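Local coordinates for protein bifunctional endomannanase/endoglucanase (Caldanaerobius polysaccharolyticus, PDB 3W0K) that probably hydrolyses internal beta-linkages of mannans and cellulose-like glucans, as a glycoside hydrolase family 5 enzyme built on a beta/alpha barrel, at residues Asn37-Trp48 / Ile77-Gly88. Sequence-based numbering, arbitrary orientation.
Sequences NFVRIPVDYRFW and IHMCLNLHRAPG
Strands 38-44 and 78-83 pair in parallel as strands two and three of a TIM barrel, joined by helix 62-74 in a beta-alpha-beta crossover. Backbone bonds alternate from Asn-37 to Tyr-45; near the end a beta bulge shifts the register, and Val-43 O takes both His-84 N (2.8 Å) and Arg-85 N (3.2 Å). Val-39, Ile-41 and Met-79 face helix 62-74, with Ile-41 CG1 4.0 Å from Met-79 CG. Inside the barrel, extended Arg-40 stacks its guanidinium over the Asn-82 amide, planes 26° apart; salt bridges to Glu-258 and Asp-133 (also Asn-82's main polar partner) hold its charge. At the C-terminal strand ends, where family 5 enzymes keep their active site, His-84 NE2 hydrogen-bonds Tris, probably from the crystallisation liquor. Arg-46 forms a side-on salt bridge with Asp-44, NE to OD1 and NH2 to OD2, both on syn lone pairs; OD1 also accepts Arg-46 N, an Asx turn. With an alanine in place of Asp-44, the Arg-46 guanidinium would probably lose its charge partner and Arg-46 N its acceptor. Pro-87 CA makes a CH-pi contact over the Tyr-45 ring face, 4.1 Å from the centroid. A water bridges Asp-44 OD2 (2.7 Å) and Arg-85 NE (2.9 Å), whose guanidinium salt-bridges Glu-97.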
loop_
_atom_site.group_PDB
_atom_site.type_symbol
_atom_site.label_atom_id
_atom_site.label_comp_id
_atom_site.label_asym_id
_atom_site.label_seq_id
_atom_site.Cartn_x
_atom_site.Cartn_y
_atom_site.Cartn_z
ATOM N N ASN A 37 -2.241 -13.309 6.497
ATOM C CA ASN A 37 -1.414 -12.971 7.655
ATOM C C ASN A 37 -0.832 -11.565 7.599
ATOM O O ASN A 37 0.147 -11.267 8.291
ATOM C CB ASN A 37 -0.250 -13.962 7.713
ATOM C CG ASN A 37 0.607 -13.931 6.449
ATOM O OD1 ASN A 37 0.475 -13.031 5.614
ATOM N ND2 ASN A 37 1.480 -14.920 6.301
ATOM N N PHE A 38 -1.445 -10.695 6.808
ATOM C CA PHE A 38 -0.919 -9.348 6.640
ATOM C C PHE A 38 -1.997 -8.289 6.497
ATOM O O PHE A 38 -2.995 -8.483 5.806
ATOM C CB PHE A 38 -0.005 -9.339 5.404
ATOM C CG PHE A 38 0.565 -7.988 5.056
ATOM C CD1 PHE A 38 1.767 -7.566 5.610
ATOM C CD2 PHE A 38 -0.074 -7.160 4.133
ATOM C CE1 PHE A 38 2.332 -6.338 5.246
ATOM C CE2 PHE A 38 0.482 -5.936 3.764
ATOM C CZ PHE A 38 1.689 -5.526 4.324
ATOM N N VAL A 39 -1.778 -7.165 7.172
ATOM C CA VAL A 39 -2.682 -6.029 7.119
ATOM C C VAL A 39 -1.845 -4.761 7.002
ATOM O O VAL A 39 -0.870 -4.589 7.733
ATOM C CB VAL A 39 -3.575 -5.955 8.389
ATOM C CG1 VAL A 39 -4.122 -4.558 8.596
ATOM C CG2 VAL A 39 -4.734 -6.925 8.257
ATOM N N ARG A 40 -2.164 -3.932 6.012
ATOM C CA ARG A 40 -1.469 -2.663 5.839
ATOM C C ARG A 40 -2.457 -1.588 6.267
ATOM O O ARG A 40 -3.628 -1.620 5.883
ATOM C CB ARG A 40 -1.031 -2.447 4.389
ATOM C CG ARG A 40 -0.325 -1.106 4.152
ATOM C CD ARG A 40 0.326 -1.084 2.786
ATOM N NE ARG A 40 1.022 0.169 2.477
ATOM C CZ ARG A 40 0.515 1.152 1.738
ATOM N NH1 ARG A 40 -0.711 1.057 1.249
ATOM N NH2 ARG A 40 1.290 2.168 1.364
ATOM N N ILE A 41 -1.987 -0.662 7.097
ATOM C CA ILE A 41 -2.827 0.410 7.607
ATOM C C ILE A 41 -2.307 1.783 7.173
ATOM O O ILE A 41 -1.433 2.355 7.827
ATOM C CB ILE A 41 -2.897 0.365 9.159
ATOM C CG1 ILE A 41 -3.339 -1.023 9.639
ATOM C CG2 ILE A 41 -3.873 1.419 9.678
ATOM C CD1 ILE A 41 -4.769 -1.369 9.294
ATOM N N PRO A 42 -2.800 2.301 6.036
ATOM C CA PRO A 42 -2.376 3.616 5.532
ATOM C C PRO A 42 -3.119 4.699 6.316
ATOM O O PRO A 42 -4.348 4.736 6.307
ATOM C CB PRO A 42 -2.806 3.571 4.065
ATOM C CG PRO A 42 -4.042 2.710 4.105
ATOM C CD PRO A 42 -3.641 1.600 5.048
ATOM N N VAL A 43 -2.379 5.573 6.993
ATOM C CA VAL A 43 -3.010 6.608 7.812
ATOM C C VAL A 43 -2.732 8.058 7.411
ATOM O O VAL A 43 -1.761 8.352 6.717
ATOM C CB VAL A 43 -2.674 6.418 9.321
ATOM C CG1 VAL A 43 -2.999 4.993 9.758
ATOM C CG2 VAL A 43 -1.211 6.737 9.601
ATOM N N ASP A 44 -3.609 8.946 7.877
ATOM C CA ASP A 44 -3.545 10.387 7.625
ATOM C C ASP A 44 -3.038 11.035 8.920
ATOM O O ASP A 44 -3.709 10.968 9.950
ATOM C CB ASP A 44 -4.966 10.876 7.294
ATOM C CG ASP A 44 -5.026 12.332 6.860
ATOM O OD1 ASP A 44 -4.151 13.138 7.234
ATOM O OD2 ASP A 44 -5.989 12.674 6.146
ATOM N N TYR A 45 -1.865 11.667 8.864
ATOM C CA TYR A 45 -1.280 12.297 10.052
ATOM C C TYR A 45 -2.144 13.393 10.675
ATOM O O TYR A 45 -1.937 13.759 11.833
ATOM C CB TYR A 45 0.131 12.835 9.754
ATOM C CG TYR A 45 0.177 14.195 9.091
ATOM C CD1 TYR A 45 0.370 15.350 9.847
ATOM C CD2 TYR A 45 0.032 14.330 7.713
ATOM C CE1 TYR A 45 0.414 16.609 9.251
ATOM C CE2 TYR A 45 0.079 15.586 7.103
ATOM C CZ TYR A 45 0.269 16.719 7.881
ATOM O OH TYR A 45 0.316 17.964 7.296
ATOM N N ARG A 46 -3.109 13.910 9.917
ATOM C CA ARG A 46 -3.986 14.960 10.432
ATOM C C ARG A 46 -4.919 14.459 11.534
ATOM O O ARG A 46 -5.524 15.257 12.254
ATOM C CB ARG A 46 -4.779 15.611 9.300
ATOM C CG ARG A 46 -3.913 16.398 8.333
ATOM C CD ARG A 46 -4.755 16.987 7.225
ATOM N NE ARG A 46 -5.444 15.936 6.484
ATOM C CZ ARG A 46 -6.417 16.147 5.606
ATOM N NH1 ARG A 46 -6.832 17.383 5.350
ATOM N NH2 ARG A 46 -6.976 15.121 4.982
ATOM N N PHE A 47 -5.037 13.140 11.672
ATOM C CA PHE A 47 -5.868 12.579 12.733
ATOM C C PHE A 47 -5.284 12.929 14.104
ATOM O O PHE A 47 -6.008 12.963 15.097
ATOM C CB PHE A 47 -5.983 11.057 12.603
ATOM C CG PHE A 47 -7.138 10.602 11.754
ATOM C CD1 PHE A 47 -8.438 10.635 12.249
ATOM C CD2 PHE A 47 -6.924 10.105 10.472
ATOM C CE1 PHE A 47 -9.511 10.176 11.479
ATOM C CE2 PHE A 47 -7.989 9.643 9.695
ATOM C CZ PHE A 47 -9.285 9.678 10.201
ATOM N N TRP A 48 -3.980 13.200 14.153
ATOM C CA TRP A 48 -3.320 13.538 15.414
ATOM C C TRP A 48 -2.515 14.832 15.341
ATOM O O TRP A 48 -1.843 15.205 16.305
ATOM C CB TRP A 48 -2.411 12.384 15.867
ATOM C CG TRP A 48 -1.230 12.112 14.960
ATOM C CD1 TRP A 48 -0.047 12.795 14.933
ATOM C CD2 TRP A 48 -1.106 11.064 13.988
ATOM N NE1 TRP A 48 0.803 12.240 14.013
ATOM C CE2 TRP A 48 0.181 11.174 13.419
ATOM C CE3 TRP A 48 -1.956 10.040 13.549
ATOM C CZ2 TRP A 48 0.642 10.297 12.430
ATOM C CZ3 TRP A 48 -1.498 9.168 12.567
ATOM C CH2 TRP A 48 -0.208 9.304 12.020
ATOM N N ILE A 77 -1.572 -11.922 12.624
ATOM C CA ILE A 77 -1.550 -11.089 11.432
ATOM C C ILE A 77 -0.510 -9.998 11.637
ATOM O O ILE A 77 -0.500 -9.336 12.674
ATOM C CB ILE A 77 -2.932 -10.432 11.189
ATOM C CG1 ILE A 77 -3.961 -11.503 10.810
ATOM C CG2 ILE A 77 -2.840 -9.371 10.099
ATOM C CD1 ILE A 77 -5.382 -10.990 10.731
ATOM N N HIS A 78 0.402 -9.867 10.677
ATOM C CA HIS A 78 1.440 -8.840 10.713
ATOM C C HIS A 78 0.804 -7.510 10.323
ATOM O O HIS A 78 0.027 -7.448 9.364
ATOM C CB HIS A 78 2.548 -9.175 9.706
ATOM C CG HIS A 78 3.555 -8.079 9.525
ATOM N ND1 HIS A 78 4.755 -8.053 10.203
ATOM C CD2 HIS A 78 3.532 -6.962 8.757
ATOM C CE1 HIS A 78 5.425 -6.965 9.863
ATOM N NE2 HIS A 78 4.705 -6.287 8.988
ATOM N N MET A 79 1.130 -6.453 11.063
ATOM C CA MET A 79 0.591 -5.133 10.763
ATOM C C MET A 79 1.668 -4.217 10.201
ATOM O O MET A 79 2.740 -4.059 10.792
ATOM C CB MET A 79 -0.019 -4.485 12.006
ATOM C CG MET A 79 -0.709 -3.154 11.705
ATOM S SD MET A 79 -1.468 -2.383 13.145
ATOM C CE MET A 79 -0.400 -0.970 13.378
ATOM N N CYS A 80 1.385 -3.638 9.042
ATOM C CA CYS A 80 2.310 -2.712 8.408
ATOM C C CYS A 80 1.705 -1.316 8.492
ATOM O O CYS A 80 0.707 -1.021 7.828
ATOM C CB CYS A 80 2.546 -3.103 6.949
ATOM S SG CYS A 80 3.650 -1.972 6.080
ATOM N N LEU A 81 2.290 -0.477 9.344
ATOM C CA LEU A 81 1.821 0.895 9.538
ATOM C C LEU A 81 2.427 1.799 8.475
ATOM O O LEU A 81 3.645 1.852 8.318
ATOM C CB LEU A 81 2.215 1.394 10.934
ATOM C CG LEU A 81 1.851 2.839 11.284
ATOM C CD1 LEU A 81 0.342 3.024 11.303
ATOM C CD2 LEU A 81 2.452 3.197 12.642
ATOM N N ASN A 82 1.571 2.531 7.768
ATOM C CA ASN A 82 2.016 3.421 6.701
ATOM C C ASN A 82 1.507 4.849 6.845
ATOM O O ASN A 82 0.360 5.065 7.229
ATOM C CB ASN A 82 1.535 2.868 5.346
ATOM C CG ASN A 82 1.643 3.889 4.215
ATOM O OD1 ASN A 82 0.634 4.392 3.718
ATOM N ND2 ASN A 82 2.869 4.209 3.821
ATOM N N LEU A 83 2.369 5.827 6.569
ATOM C CA LEU A 83 1.918 7.214 6.580
ATOM C C LEU A 83 1.471 7.455 5.138
ATOM O O LEU A 83 2.298 7.495 4.222
ATOM C CB LEU A 83 3.036 8.193 6.957
ATOM C CG LEU A 83 3.435 8.293 8.431
ATOM C CD1 LEU A 83 4.393 9.468 8.612
ATOM C CD2 LEU A 83 2.203 8.495 9.300
ATOM N N HIS A 84 0.157 7.495 4.927
ATOM C CA HIS A 84 -0.401 7.714 3.595
ATOM C C HIS A 84 -0.330 9.198 3.270
ATOM O O HIS A 84 0.037 9.587 2.155
ATOM C CB HIS A 84 -1.836 7.210 3.517
ATOM C CG HIS A 84 -2.356 7.142 2.120
ATOM N ND1 HIS A 84 -3.052 8.177 1.536
ATOM C CD2 HIS A 84 -2.231 6.188 1.167
ATOM C CE1 HIS A 84 -3.328 7.867 0.282
ATOM N NE2 HIS A 84 -2.840 6.665 0.034
ATOM N N ARG A 85 -0.803 10.008 4.210
ATOM C CA ARG A 85 -0.685 11.453 4.102
ATOM C C ARG A 85 0.314 11.705 5.222
ATOM O O ARG A 85 0.054 11.384 6.388
ATOM C CB ARG A 85 -1.993 12.207 4.369
ATOM C CG ARG A 85 -1.780 13.734 4.355
ATOM C CD ARG A 85 -3.077 14.528 4.405
ATOM N NE ARG A 85 -3.855 14.390 3.176
ATOM C CZ ARG A 85 -3.677 15.111 2.073
ATOM N NH1 ARG A 85 -2.736 16.049 2.015
ATOM N NH2 ARG A 85 -4.445 14.885 1.013
ATOM N N ALA A 86 1.503 12.136 4.826
ATOM C CA ALA A 86 2.593 12.422 5.749
ATOM C C ALA A 86 2.853 13.918 5.739
ATOM O O ALA A 86 2.342 14.629 4.875
ATOM C CB ALA A 86 3.852 11.677 5.292
ATOM N N PRO A 87 3.598 14.431 6.732
ATOM C CA PRO A 87 3.883 15.868 6.749
ATOM C C PRO A 87 4.491 16.299 5.415
ATOM O O PRO A 87 5.572 15.838 5.031
ATOM C CB PRO A 87 4.899 15.991 7.880
ATOM C CG PRO A 87 4.406 14.978 8.857
ATOM C CD PRO A 87 4.068 13.788 7.977
ATOM N N GLY A 88 3.758 17.135 4.688
ATOM C CA GLY A 88 4.236 17.623 3.408
ATOM C C GLY A 88 3.986 16.757 2.186
ATOM O O GLY A 88 4.521 17.057 1.118
HETATM O O HOH W 1 -5.624 12.126 3.498
#